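Local coordinates for protein EscN (Escherichia coli O127:H6, PDB 2OBL) that belongs to the type III secretion proteins related to the alpha and beta subunits of ATP synthases, with a P-loop nucleotide-binding fold and a helical C-terminal domain, at residues 74-79 against 86-91; 128-133 against 149-154; 143-148 against 164-169; 259-264 against 283-288. The protein carries 1 engineered substitution. All blocks are in the same frame, centred on the assembly; numbering follows the deposited sequence.

Interaction 1. Residues 74-79 against 86-91; sequences IGIFAG and TLLGMI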
loop_
_atom_site.group_PDB
_atom_site.type_symbol
_atom_site.label_atom_id
_atom_site.label_comp_id
_atom_site.label_asym_id
_atom_site.label_seq_id
_atom_site.Cartn_x
_atom_site.Cartn_y
_atom_site.Cartn_z
ATOM N N ILE A 74 -3.689 4.765 1.703
ATOM C CA ILE A 74 -2.368 4.972 1.104
ATOM C C ILE A 74 -2.329 4.314 -0.256
ATOM O O ILE A 74 -2.795 3.190 -0.402
ATOM C CB ILE A 74 -1.289 4.280 1.981
ATOM C CG1 ILE A 74 -1.353 4.792 3.426
ATOM C CG2 ILE A 74 0.106 4.418 1.360
ATOM C CD1 ILE A 74 -0.989 3.729 4.459
ATOM N N GLY A 75 -1.787 4.998 -1.257
ATOM C CA GLY A 75 -1.631 4.376 -2.570
ATOM C C GLY A 75 -0.171 4.034 -2.826
ATOM O O GLY A 75 0.723 4.784 -2.431
ATOM N N ILE A 76 0.081 2.908 -3.483
ATOM C CA ILE A 76 1.424 2.618 -3.977
ATOM C C ILE A 76 1.305 2.532 -5.499
ATOM O O ILE A 76 0.550 1.709 -6.014
ATOM C CB ILE A 76 1.978 1.284 -3.431
ATOM C CG1 ILE A 76 2.139 1.359 -1.902
ATOM C CG2 ILE A 76 3.313 0.936 -4.140
ATOM C CD1 ILE A 76 2.617 0.043 -1.251
ATOM N N PHE A 77 2.040 3.406 -6.188
ATOM C CA PHE A 77 1.982 3.546 -7.645
ATOM C C PHE A 77 3.254 2.905 -8.212
ATOM O O PHE A 77 4.357 3.284 -7.830
ATOM C CB PHE A 77 1.938 5.031 -8.032
ATOM C CG PHE A 77 0.648 5.725 -7.654
ATOM C CD1 PHE A 77 -0.303 6.032 -8.632
ATOM C CD2 PHE A 77 0.375 6.050 -6.330
ATOM C CE1 PHE A 77 -1.506 6.652 -8.286
ATOM C CE2 PHE A 77 -0.827 6.676 -5.984
ATOM C CZ PHE A 77 -1.767 6.964 -6.964
ATOM N N ALA A 78 3.101 1.930 -9.106
ATOM C CA ALA A 78 4.243 1.166 -9.599
ATOM C C ALA A 78 3.989 0.540 -10.964
ATOM O O ALA A 78 2.922 -0.006 -11.223
ATOM C CB ALA A 78 4.629 0.085 -8.594
ATOM N N GLY A 79 4.990 0.595 -11.838
ATOM C CA GLY A 79 4.916 -0.154 -13.087
ATOM C C GLY A 79 5.444 -1.566 -12.886
ATOM O O GLY A 79 5.607 -2.018 -11.747
ATOM N N THR A 86 7.691 -7.410 -3.894
ATOM C CA THR A 86 8.676 -7.499 -2.808
ATOM C C THR A 86 8.385 -6.479 -1.701
ATOM O O THR A 86 8.429 -6.807 -0.505
ATOM C CB THR A 86 10.108 -7.298 -3.343
ATOM O OG1 THR A 86 10.418 -8.360 -4.253
ATOM C CG2 THR A 86 11.128 -7.333 -2.196
ATOM N N LEU A 87 8.075 -5.246 -2.102
ATOM C CA LEU A 87 7.694 -4.220 -1.144
ATOM C C LEU A 87 6.408 -4.587 -0.413
ATOM O O LEU A 87 6.310 -4.395 0.803
ATOM C CB LEU A 87 7.540 -2.851 -1.814
ATOM C CG LEU A 87 7.059 -1.735 -0.890
ATOM C CD1 LEU A 87 8.047 -1.452 0.258
ATOM C CD2 LEU A 87 6.794 -0.452 -1.694
ATOM N N LEU A 88 5.421 -5.105 -1.143
ATOM C CA LEU A 88 4.163 -5.507 -0.518
ATOM C C LEU A 88 4.437 -6.625 0.490
ATOM O O LEU A 88 3.877 -6.637 1.568
ATOM C CB LEU A 88 3.152 -6.003 -1.551
ATOM C CG LEU A 88 2.684 -4.976 -2.585
ATOM C CD1 LEU A 88 1.467 -5.476 -3.325
ATOM C CD2 LEU A 88 2.377 -3.654 -1.903
ATOM N N GLY A 89 5.291 -7.566 0.120
ATOM C CA GLY A 89 5.682 -8.624 1.052
ATOM C C GLY A 89 6.329 -8.071 2.313
ATOM O O GLY A 89 6.017 -8.499 3.427
ATOM N N MET A 90 7.249 -7.128 2.145
ATOM C CA MET A 90 7.950 -6.548 3.293
ATOM C C MET A 90 6.958 -5.903 4.239
ATOM O O MET A 90 7.072 -6.004 5.465
ATOM C CB MET A 90 8.937 -5.489 2.823
ATOM C CG MET A 90 10.170 -6.065 2.188
ATOM S SD MET A 90 11.248 -4.737 1.628
ATOM C CE MET A 90 11.473 -3.806 3.136
ATOM N N ILE A 91 5.975 -5.231 3.654
ATOM C CA ILE A 91 4.960 -4.547 4.443
ATOM C C ILE A 91 4.102 -5.541 5.231
ATOM O O ILE A 91 3.876 -5.357 6.426
ATOM C CB ILE A 91 4.065 -3.613 3.568
ATOM C CG1 ILE A 91 4.887 -2.426 3.037
ATOM C CG2 ILE A 91 2.908 -3.105 4.417
ATOM C CD1 ILE A 91 4.187 -1.617 1.921
#

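Interaction 2. Residues 128-133 against 149-154; sequences VLVVTT and TTIAEY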
loop_
_atom_site.group_PDB
_atom_site.type_symbol
_atom_site.label_atom_id
_atom_site.label_comp_id
_atom_site.label_asym_id
_atom_site.label_seq_id
_atom_site.Cartn_x
_atom_site.Cartn_y
_atom_site.Cartn_z
ATOM N N VAL A 128 -6.194 -12.899 5.862
ATOM C CA VAL A 128 -7.258 -13.437 5.024
ATOM C C VAL A 128 -6.893 -13.113 3.581
ATOM O O VAL A 128 -6.617 -11.959 3.242
ATOM C CB VAL A 128 -8.636 -12.831 5.369
ATOM C CG1 VAL A 128 -9.722 -13.520 4.546
ATOM C CG2 VAL A 128 -8.929 -12.981 6.856
ATOM N N LEU A 129 -6.855 -14.135 2.733
ATOM C CA LEU A 129 -6.351 -13.980 1.372
ATOM C C LEU A 129 -7.494 -14.071 0.370
ATOM O O LEU A 129 -7.935 -15.170 0.032
ATOM C CB LEU A 129 -5.323 -15.078 1.083
ATOM C CG LEU A 129 -4.180 -15.173 2.097
ATOM C CD1 LEU A 129 -3.396 -16.469 1.905
ATOM C CD2 LEU A 129 -3.266 -13.984 1.953
ATOM N N VAL A 130 -7.996 -12.916 -0.074
ATOM C CA VAL A 130 -9.041 -12.878 -1.084
ATOM C C VAL A 130 -8.359 -12.868 -2.451
ATOM O O VAL A 130 -7.669 -11.917 -2.814
ATOM C CB VAL A 130 -9.940 -11.642 -0.937
ATOM C CG1 VAL A 130 -11.011 -11.634 -2.047
ATOM C CG2 VAL A 130 -10.572 -11.604 0.460
ATOM N N VAL A 131 -8.511 -13.960 -3.191
ATOM C CA VAL A 131 -7.780 -14.101 -4.444
ATOM C C VAL A 131 -8.716 -14.340 -5.608
ATOM O O VAL A 131 -9.531 -15.277 -5.590
ATOM C CB VAL A 131 -6.776 -15.268 -4.365
ATOM C CG1 VAL A 131 -6.064 -15.468 -5.717
ATOM C CG2 VAL A 131 -5.795 -15.051 -3.216
ATOM N N THR A 132 -8.605 -13.491 -6.630
ATOM C CA THR A 132 -9.360 -13.679 -7.867
ATOM C C THR A 132 -8.455 -13.435 -9.059
ATOM O O THR A 132 -8.134 -12.283 -9.378
ATOM C CB THR A 132 -10.600 -12.753 -7.951
ATOM O OG1 THR A 132 -10.206 -11.383 -7.775
ATOM C CG2 THR A 132 -11.604 -13.127 -6.878
ATOM N N THR A 133 -8.042 -14.516 -9.707
ATOM C CA THR A 133 -7.110 -14.417 -10.814
ATOM C C THR A 133 -7.765 -13.943 -12.106
ATOM O O THR A 133 -8.996 -13.811 -12.188
ATOM C CB THR A 133 -6.403 -15.750 -11.049
ATOM O OG1 THR A 133 -7.396 -16.754 -11.242
ATOM C CG2 THR A 133 -5.571 -16.107 -9.830
ATOM N N THR A 149 -13.028 -5.691 1.746
ATOM C CA THR A 149 -13.352 -4.543 2.582
ATOM C C THR A 149 -14.289 -4.962 3.723
ATOM O O THR A 149 -14.101 -4.579 4.880
ATOM C CB THR A 149 -13.917 -3.367 1.753
ATOM O OG1 THR A 149 -12.964 -2.985 0.747
ATOM C CG2 THR A 149 -14.192 -2.135 2.658
ATOM N N THR A 150 -15.276 -5.772 3.385
ATOM C CA THR A 150 -16.259 -6.261 4.356
ATOM C C THR A 150 -15.598 -7.126 5.425
ATOM O O THR A 150 -15.905 -7.018 6.605
ATOM C CB THR A 150 -17.380 -7.028 3.643
ATOM O OG1 THR A 150 -18.081 -6.111 2.784
ATOM C CG2 THR A 150 -18.378 -7.604 4.666
ATOM N N ILE A 151 -14.679 -7.984 5.006
ATOM C CA ILE A 151 -13.947 -8.814 5.951
ATOM C C ILE A 151 -13.073 -7.960 6.886
ATOM O O ILE A 151 -12.988 -8.223 8.095
ATOM C CB ILE A 151 -13.122 -9.891 5.223
ATOM C CG1 ILE A 151 -14.057 -10.929 4.576
ATOM C CG2 ILE A 151 -12.165 -10.576 6.194
ATOM C CD1 ILE A 151 -13.354 -11.828 3.566
ATOM N N ALA A 152 -12.431 -6.938 6.331
ATOM C CA ALA A 152 -11.667 -5.997 7.134
ATOM C C ALA A 152 -12.547 -5.335 8.187
ATOM O O ALA A 152 -12.123 -5.164 9.324
ATOM C CB ALA A 152 -10.986 -4.922 6.239
ATOM N N GLU A 153 -13.769 -4.969 7.804
ATOM C CA GLU A 153 -14.722 -4.372 8.748
ATOM C C GLU A 153 -15.103 -5.352 9.853
ATOM O O GLU A 153 -15.222 -4.970 11.024
ATOM C CB GLU A 153 -15.966 -3.873 8.012
ATOM C CG GLU A 153 -15.708 -2.671 7.118
ATOM C CD GLU A 153 -16.845 -2.392 6.160
ATOM O OE1 GLU A 153 -17.630 -3.319 5.879
ATOM O OE2 GLU A 153 -16.945 -1.245 5.676
ATOM N N TYR A 154 -15.286 -6.615 9.487
ATOM C CA TYR A 154 -15.611 -7.635 10.480
ATOM C C TYR A 154 -14.514 -7.715 11.540
ATOM O O TYR A 154 -14.803 -7.710 12.738
ATOM C CB TYR A 154 -15.834 -9.009 9.844
ATOM C CG TYR A 154 -15.832 -10.114 10.879
ATOM C CD1 TYR A 154 -16.937 -10.330 11.705
ATOM C CD2 TYR A 154 -14.714 -10.914 11.057
ATOM C CE1 TYR A 154 -16.919 -11.317 12.666
ATOM C CE2 TYR A 154 -14.690 -11.905 12.012
ATOM C CZ TYR A 154 -15.788 -12.102 12.813
ATOM O OH TYR A 154 -15.735 -13.102 13.758
#

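Interaction 3. Residues 143-148 against 164-169; sequences KAAFTA and LMMDSV. With IMD (imidazole), chain D.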
loop_
_atom_site.group_PDB
_atom_site.type_symbol
_atom_site.label_atom_id
_atom_site.label_comp_id
_atom_site.label_asym_id
_atom_site.label_seq_id
_atom_site.Cartn_x
_atom_site.Cartn_y
_atom_site.Cartn_z
ATOM N N LYS A 143 -16.123 -7.987 -7.312
ATOM C CA LYS A 143 -16.661 -8.221 -5.964
ATOM C C LYS A 143 -15.560 -8.440 -4.932
ATOM O O LYS A 143 -15.740 -8.148 -3.740
ATOM C CB LYS A 143 -17.671 -9.387 -5.965
ATOM C CG LYS A 143 -19.039 -9.013 -6.550
ATOM C CD LYS A 143 -19.908 -10.249 -6.805
ATOM C CE LYS A 143 -21.329 -9.852 -7.225
ATOM N NZ LYS A 143 -22.300 -10.992 -7.030
ATOM N N ALA A 144 -14.403 -8.924 -5.383
ATOM C CA ALA A 144 -13.291 -9.199 -4.457
ATOM C C ALA A 144 -12.920 -7.979 -3.624
ATOM O O ALA A 144 -12.573 -8.110 -2.464
ATOM C CB ALA A 144 -12.057 -9.725 -5.198
ATOM N N ALA A 145 -12.983 -6.791 -4.227
ATOM C CA ALA A 145 -12.642 -5.574 -3.526
ATOM C C ALA A 145 -13.613 -5.325 -2.355
ATOM O O ALA A 145 -13.211 -4.884 -1.277
ATOM C CB ALA A 145 -12.676 -4.399 -4.483
ATOM N N PHE A 146 -14.889 -5.585 -2.594
ATOM C CA PHE A 146 -15.917 -5.380 -1.569
ATOM C C PHE A 146 -15.844 -6.478 -0.522
ATOM O O PHE A 146 -15.962 -6.215 0.666
ATOM C CB PHE A 146 -17.300 -5.323 -2.216
ATOM C CG PHE A 146 -17.496 -4.129 -3.101
ATOM C CD1 PHE A 146 -18.079 -2.970 -2.596
ATOM C CD2 PHE A 146 -17.103 -4.159 -4.438
ATOM C CE1 PHE A 146 -18.257 -1.846 -3.402
ATOM C CE2 PHE A 146 -17.265 -3.043 -5.251
ATOM C CZ PHE A 146 -17.845 -1.886 -4.735
ATOM N N THR A 147 -15.635 -7.711 -0.965
ATOM C CA THR A 147 -15.468 -8.830 -0.037
ATOM C C THR A 147 -14.325 -8.574 0.945
ATOM O O THR A 147 -14.487 -8.703 2.166
ATOM C CB THR A 147 -15.189 -10.121 -0.813
ATOM O OG1 THR A 147 -16.384 -10.513 -1.504
ATOM C CG2 THR A 147 -14.715 -11.235 0.119
ATOM N N ALA A 148 -13.180 -8.176 0.410
ATOM C CA ALA A 148 -12.030 -7.841 1.239
ATOM C C ALA A 148 -12.366 -6.727 2.231
ATOM O O ALA A 148 -12.042 -6.811 3.409
ATOM C CB ALA A 148 -10.854 -7.436 0.353
ATOM N N LEU A 164 -5.764 -3.483 5.396
ATOM C CA LEU A 164 -6.390 -3.923 4.151
ATOM C C LEU A 164 -5.424 -3.597 3.018
ATOM O O LEU A 164 -5.017 -2.447 2.851
ATOM C CB LEU A 164 -7.703 -3.177 3.927
ATOM C CG LEU A 164 -8.398 -3.379 2.572
ATOM C CD1 LEU A 164 -8.813 -4.858 2.382
ATOM C CD2 LEU A 164 -9.617 -2.462 2.501
ATOM N N MET A 165 -5.042 -4.606 2.245
ATOM C CA MET A 165 -4.078 -4.374 1.182
ATOM C C MET A 165 -4.644 -4.895 -0.132
ATOM O O MET A 165 -4.864 -6.098 -0.291
ATOM C CB MET A 165 -2.725 -5.034 1.507
ATOM C CG MET A 165 -1.716 -4.930 0.362
ATOM S SD MET A 165 -0.082 -5.682 0.666
ATOM C CE MET A 165 0.623 -4.587 1.883
ATOM N N MET A 166 -4.895 -3.984 -1.059
ATOM C CA MET A 166 -5.572 -4.335 -2.292
ATOM C C MET A 166 -4.623 -4.171 -3.468
ATOM O O MET A 166 -4.233 -3.058 -3.806
ATOM C CB MET A 166 -6.806 -3.462 -2.490
ATOM C CG MET A 166 -7.510 -3.790 -3.803
ATOM S SD MET A 166 -8.980 -2.807 -4.112
ATOM C CE MET A 166 -9.776 -2.929 -2.533
ATOM N N ASP A 167 -4.250 -5.292 -4.078
ATOM C CA ASP A 167 -3.344 -5.299 -5.218
ATOM C C ASP A 167 -4.139 -5.940 -6.362
ATOM O O ASP A 167 -4.154 -7.168 -6.471
ATOM C CB ASP A 167 -2.097 -6.142 -4.866
ATOM C CG ASP A 167 -0.981 -6.059 -5.918
ATOM O OD1 ASP A 167 -0.837 -5.029 -6.609
ATOM O OD2 ASP A 167 -0.225 -7.045 -6.057
ATOM N N SER A 168 -4.806 -5.144 -7.204
ATOM C CA SER A 168 -4.654 -3.692 -7.290
ATOM C C SER A 168 -5.996 -3.012 -7.501
ATOM O O SER A 168 -6.937 -3.633 -7.999
ATOM C CB SER A 168 -3.795 -3.361 -8.516
ATOM O OG SER A 168 -4.406 -3.873 -9.708
ATOM N N VAL A 169 -6.081 -1.730 -7.160
ATOM C CA VAL A 169 -7.293 -0.995 -7.474
ATOM C C VAL A 169 -7.417 -0.882 -8.995
ATOM O O VAL A 169 -8.522 -0.827 -9.526
ATOM C CB VAL A 169 -7.362 0.372 -6.739
ATOM C CG1 VAL A 169 -6.313 1.346 -7.255
ATOM C CG2 VAL A 169 -8.778 0.956 -6.852
HETATM N N1 IMD D . -2.391 -10.960 -7.694
HETATM C C2 IMD D . -2.431 -9.673 -7.284
HETATM N N3 IMD D . -1.201 -9.353 -6.804
HETATM C C4 IMD D . -0.390 -10.437 -6.911
HETATM C C5 IMD D . -1.146 -11.457 -7.469
#

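Interaction 4. Residues 259-264 against 283-288; sequences IDIGLS and ECKKLI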
loop_
_atom_site.group_PDB
_atom_site.type_symbol
_atom_site.label_atom_id
_atom_site.label_comp_id
_atom_site.label_asym_id
_atom_site.label_seq_id
_atom_site.Cartn_x
_atom_site.Cartn_y
_atom_site.Cartn_z
ATOM N N ILE A 259 11.593 3.441 -4.106
ATOM C CA ILE A 259 10.712 4.543 -3.776
ATOM C C ILE A 259 11.360 5.884 -4.113
ATOM O O ILE A 259 12.429 6.221 -3.600
ATOM C CB ILE A 259 10.337 4.543 -2.280
ATOM C CG1 ILE A 259 9.634 3.235 -1.882
ATOM C CG2 ILE A 259 9.482 5.749 -1.974
ATOM C CD1 ILE A 259 9.571 3.013 -0.343
ATOM N N ASP A 260 10.707 6.656 -4.968
ATOM C CA ASP A 260 11.174 8.010 -5.231
ATOM C C ASP A 260 10.616 8.905 -4.143
ATOM O O ASP A 260 9.422 9.188 -4.114
ATOM C CB ASP A 260 10.698 8.478 -6.607
ATOM C CG ASP A 260 11.285 9.829 -7.001
ATOM O OD1 ASP A 260 11.113 10.800 -6.241
ATOM O OD2 ASP A 260 11.912 9.911 -8.079
ATOM N N ILE A 261 11.478 9.354 -3.243
ATOM C CA ILE A 261 10.995 10.111 -2.081
ATOM C C ILE A 261 10.316 11.430 -2.483
ATOM O O ILE A 261 9.303 11.821 -1.896
ATOM C CB ILE A 261 12.144 10.351 -1.074
ATOM C CG1 ILE A 261 12.820 9.017 -0.719
ATOM C CG2 ILE A 261 11.639 11.102 0.182
ATOM C CD1 ILE A 261 11.965 8.048 0.100
ATOM N N GLY A 262 10.863 12.099 -3.497
ATOM C CA GLY A 262 10.372 13.421 -3.892
ATOM C C GLY A 262 8.997 13.376 -4.541
ATOM O O GLY A 262 8.279 14.386 -4.573
ATOM N N LEU A 263 8.624 12.203 -5.054
ATOM C CA LEU A 263 7.307 12.018 -5.698
ATOM C C LEU A 263 6.300 11.395 -4.747
ATOM O O LEU A 263 5.133 11.193 -5.096
ATOM C CB LEU A 263 7.441 11.098 -6.906
ATOM C CG LEU A 263 8.204 11.682 -8.080
ATOM C CD1 LEU A 263 8.385 10.615 -9.148
ATOM C CD2 LEU A 263 7.429 12.885 -8.611
ATOM N N SER A 264 6.755 11.081 -3.542
ATOM C CA SER A 264 5.911 10.389 -2.578
ATOM C C SER A 264 5.515 11.389 -1.521
ATOM O O SER A 264 6.151 12.445 -1.405
ATOM C CB SER A 264 6.642 9.197 -1.955
ATOM O OG SER A 264 6.996 8.229 -2.940
ATOM N N GLU A 283 15.215 17.220 6.420
ATOM C CA GLU A 283 16.609 17.358 6.044
ATOM C C GLU A 283 17.059 16.171 5.189
ATOM O O GLU A 283 17.727 16.360 4.177
ATOM C CB GLU A 283 17.511 17.516 7.278
ATOM C CG GLU A 283 18.990 17.426 6.929
ATOM C CD GLU A 283 19.895 18.091 7.936
ATOM O OE1 GLU A 283 19.542 18.137 9.139
ATOM O OE2 GLU A 283 20.977 18.568 7.523
ATOM N N CYS A 284 16.682 14.952 5.585
ATOM C CA CYS A 284 17.061 13.765 4.823
ATOM C C CYS A 284 16.537 13.873 3.397
ATOM O O CYS A 284 17.254 13.569 2.440
ATOM C CB CYS A 284 16.553 12.472 5.481
ATOM S SG CYS A 284 17.255 10.968 4.742
ATOM N N LYS A 285 15.291 14.314 3.251
ATOM C CA LYS A 285 14.697 14.474 1.922
ATOM C C LYS A 285 15.471 15.492 1.083
ATOM O O LYS A 285 15.739 15.271 -0.102
ATOM C CB LYS A 285 13.237 14.897 2.037
ATOM C CG LYS A 285 12.287 13.753 2.372
ATOM C CD LYS A 285 10.887 14.273 2.573
ATOM C CE LYS A 285 10.325 13.758 3.871
ATOM N NZ LYS A 285 9.098 14.504 4.283
ATOM N N LYS A 286 15.838 16.604 1.709
ATOM C CA LYS A 286 16.596 17.641 1.019
ATOM C C LYS A 286 17.962 17.106 0.620
ATOM O O LYS A 286 18.442 17.367 -0.487
ATOM C CB LYS A 286 16.720 18.888 1.892
ATOM C CG LYS A 286 15.466 19.759 1.874
ATOM C CD LYS A 286 15.303 20.566 3.159
ATOM C CE LYS A 286 13.958 21.297 3.189
ATOM N NZ LYS A 286 13.798 22.171 4.396
ATOM N N LEU A 287 18.572 16.328 1.507
ATOM C CA LEU A 287 19.876 15.750 1.214
ATOM C C LEU A 287 19.793 14.791 0.032
ATOM O O LEU A 287 20.634 14.834 -0.867
ATOM C CB LEU A 287 20.475 15.067 2.443
ATOM C CG LEU A 287 20.940 16.015 3.560
ATOM C CD1 LEU A 287 21.507 15.220 4.712
ATOM C CD2 LEU A 287 21.966 17.020 3.054
ATOM N N ILE A 288 18.774 13.935 0.041
ATOM C CA ILE A 288 18.514 13.029 -1.080
ATOM C C ILE A 288 18.334 13.793 -2.391
ATOM O O ILE A 288 18.881 13.400 -3.422
ATOM C CB ILE A 288 17.266 12.160 -0.828
ATOM C CG1 ILE A 288 17.538 11.144 0.282
ATOM C CG2 ILE A 288 16.832 11.443 -2.108
ATOM C CD1 ILE A 288 16.293 10.382 0.748
#

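Interaction 1. Residues 74-79 against 86-91
Ile76 CD1 makes the close contacts from the strand, and three aliphatic side chains close in on it. Leu88 CD2 comes nearest, 3.8 Å from Ile76 CD1, the two side chains sliding past one another in opposite directions. Ile91 instead meets it tip to tip, its CD1 3.9 Å from Ile76 CD1. Leu87 adds its CD2 at 4.2 Å from Ile76 CD1. The reach of Ile76 comes from its torsions: CG1 stands anti to the carbonyl carbon (chi1 -64°) and CD1 is fully extended beyond it (chi2 177°), so the methyl projects from the sheet. Leu88 leaves the helix obliquely and only its end swings in. Behind these groups, strand 74-78 and helix 86-91 run nearly antiparallel, at 152° with axes 11.6 Å apart, and the Ile76 and Leu88 CA atoms lie 9.2 Å apart. This is the strand-loop-helix of a P-loop fold; Ala78 at the strand end, the loop, and Lys84 and Ser85 starting the helix fit a Walker A pattern, as expected in the ATP synthase alpha/beta family. Farther out, Ile76 rests against Ile244 and Ile218 on the neighbouring strands, Ile91 also covers Ile218, and Leu88 and Ile91 both pack on Met165 of strand 161-167. Backbone bonds to Tyr219, Gly242 and Ile244 hold the strand between two parallel neighbours, 214-222 and 242-245, in the mixed sheet.

Interaction 2. Residues 128-133 against 149-154
Ile151 alone carries the helix side of this contact, facing Val128 and Val130 of the strand, while its neighbours in the helix are occupied elsewhere. Thr149 comes first, its OG1 bonded back to Ala145 O one turn earlier; Thr150 OG1 does the same with Phe146 O and also binds Arg206 NH2. At Ile151 the side chain turns to the sheet. CG2, anti to the backbone N, lies 4.1 Å from Val128 CG2. The other branch (chi1 -69°, chi2 166°) carries CD1 to 4.1 Å from Val128 CG1 and to 4.2 Å from Val130 CG2, so the isoleucine straddles the ends of both valines and its side chain crosses each of them obliquely. Farther on, Glu153 pairs with Arg206 in a salt bridge and Tyr154 OH bonds Asp9 OD1. Helix 138-156 is the connection in a beta-alpha-beta crossover from strand 127-132 to strand 161-167; it passes over strand 99-105, where Ile151 also touches Val101, and Ile5 and Val7 pack on Ile151 as well. Since only buried methyl groups meet, at ordinary van der Waals separations, the contact draws on shape and the exclusion of water, with no directional bond to fix its register.

Interaction 3. Residues 143-148 against 164-169
Asp167 OD2 is held by two nitrogens. IMD N3, of a bound imidazole, donates to Asp167 OD2 over 2.6 Å in a nearly straight bond (167° at the hydrogen), and Lys84 NZ forms a salt bridge with the same oxygen. The other carboxylate oxygen, Asp167 OD1, bonds Thr220 OG1, which helps fix the rotation of the group. An aspartate ending a hydrophobic strand beside Lys84 of the probable P-loop is consistent with a Walker B motif; a cis peptide joins it to Ser168, whose OG caps the next helix at Arg171 N. The opposite face of the strand, one residue back, packs on helix 143-148. Met166 runs out extended with CG anti to the backbone N (chi1 178°), then bends at chi3, -47°, to lay CE 3.8 Å from Ala145 CB, with SD 4.0 Å from that same Ala145 CB. Two residues earlier Leu164 CD1 sits 3.9 Å from Ala148 CB. The small alanines let the backbones draw near: CA of Ala145 and CA of Met166 are 7.3 Å apart. Strand 161-167 thus lies between helix 138-156, which Met166 and Leu164 face, and helix 84-94, which Met165 packs against, with strands 99-105 and 214-222 hydrogen-bonded along its two edges.

Interaction 4. Residues 259-264 against 283-288
An irregular loop, 259-264, comes up to helix 283-288 where the CA atoms of Ile261 and Lys285 stand 7.0 Å apart. Ile261 points its side chain at the helix and uses both branches. CG2 lies against the aliphatic part of Lys285, with Ile261 CG2 only 3.5 Å from Lys285 CG, tighter than usual for two carbons, and 4.0 Å from Lys285 CD. The CG1 branch takes the second partner, Ile261 CG1 to Ile288 CD1 at 4.0 Å. In both pairs the side chains cross at about a right angle. With CG anti to the carbonyl carbon (chi1 -78°), Lys285 passes its chain across the CG2 methyl of Ile261 and bends about the bond between the two touching methylenes, CG and CD (chi3 -129°).

Ile261 is presented by a compact turn. Asp260 O accepts from Leu263 N and Ser264 OG on opposite faces of its carbonyl plane; the hydroxyl, 2.9 Å from Asp260 O, sits 41° above that plane. Ser264 OG is also bonded to Val245 N, which ties the turn to strand 242-245.

Leu65 of helix 60-65 touches Ile261 and Ile288 alike, and Ile321 and Ile325 of helix 318-325 lie against Ile288. The loop belongs to the nucleotide-binding family region and the helix to that of the C-terminal domain, so the contact probably lies where the two meet. Its chemistry is apolar throughout: the isoleucines supply a greasy centre, and lysine methylenes cover its margin, so that a charged, partly exposed residue takes part through its carbon chain and not its ammonium group.

Interactions 1, 2 and 3 pack helices onto one largely parallel sheet. Interactions 2 and 3 share helix 138-156, their centres only 6 Å apart, and they interlock: Val130 CG1 lies 3.8 Å from Ala144 CB. Interaction 3 reaches interaction 1 through the other face of strand 161-167, where Ile91 CG2 is 3.7 Å from Met165 CE and Leu88 CD1 is 3.6 Å from Asp167 OD2. The imidazole lies there too, about 6 Å from the side chain of Leu88, by the probable P-loop. Interaction 4 lies to one side, between loop 259-264 and helix 275-290; its centre is 17 Å from that of interaction 1, though their nearest atoms come within about 5 Å without touching.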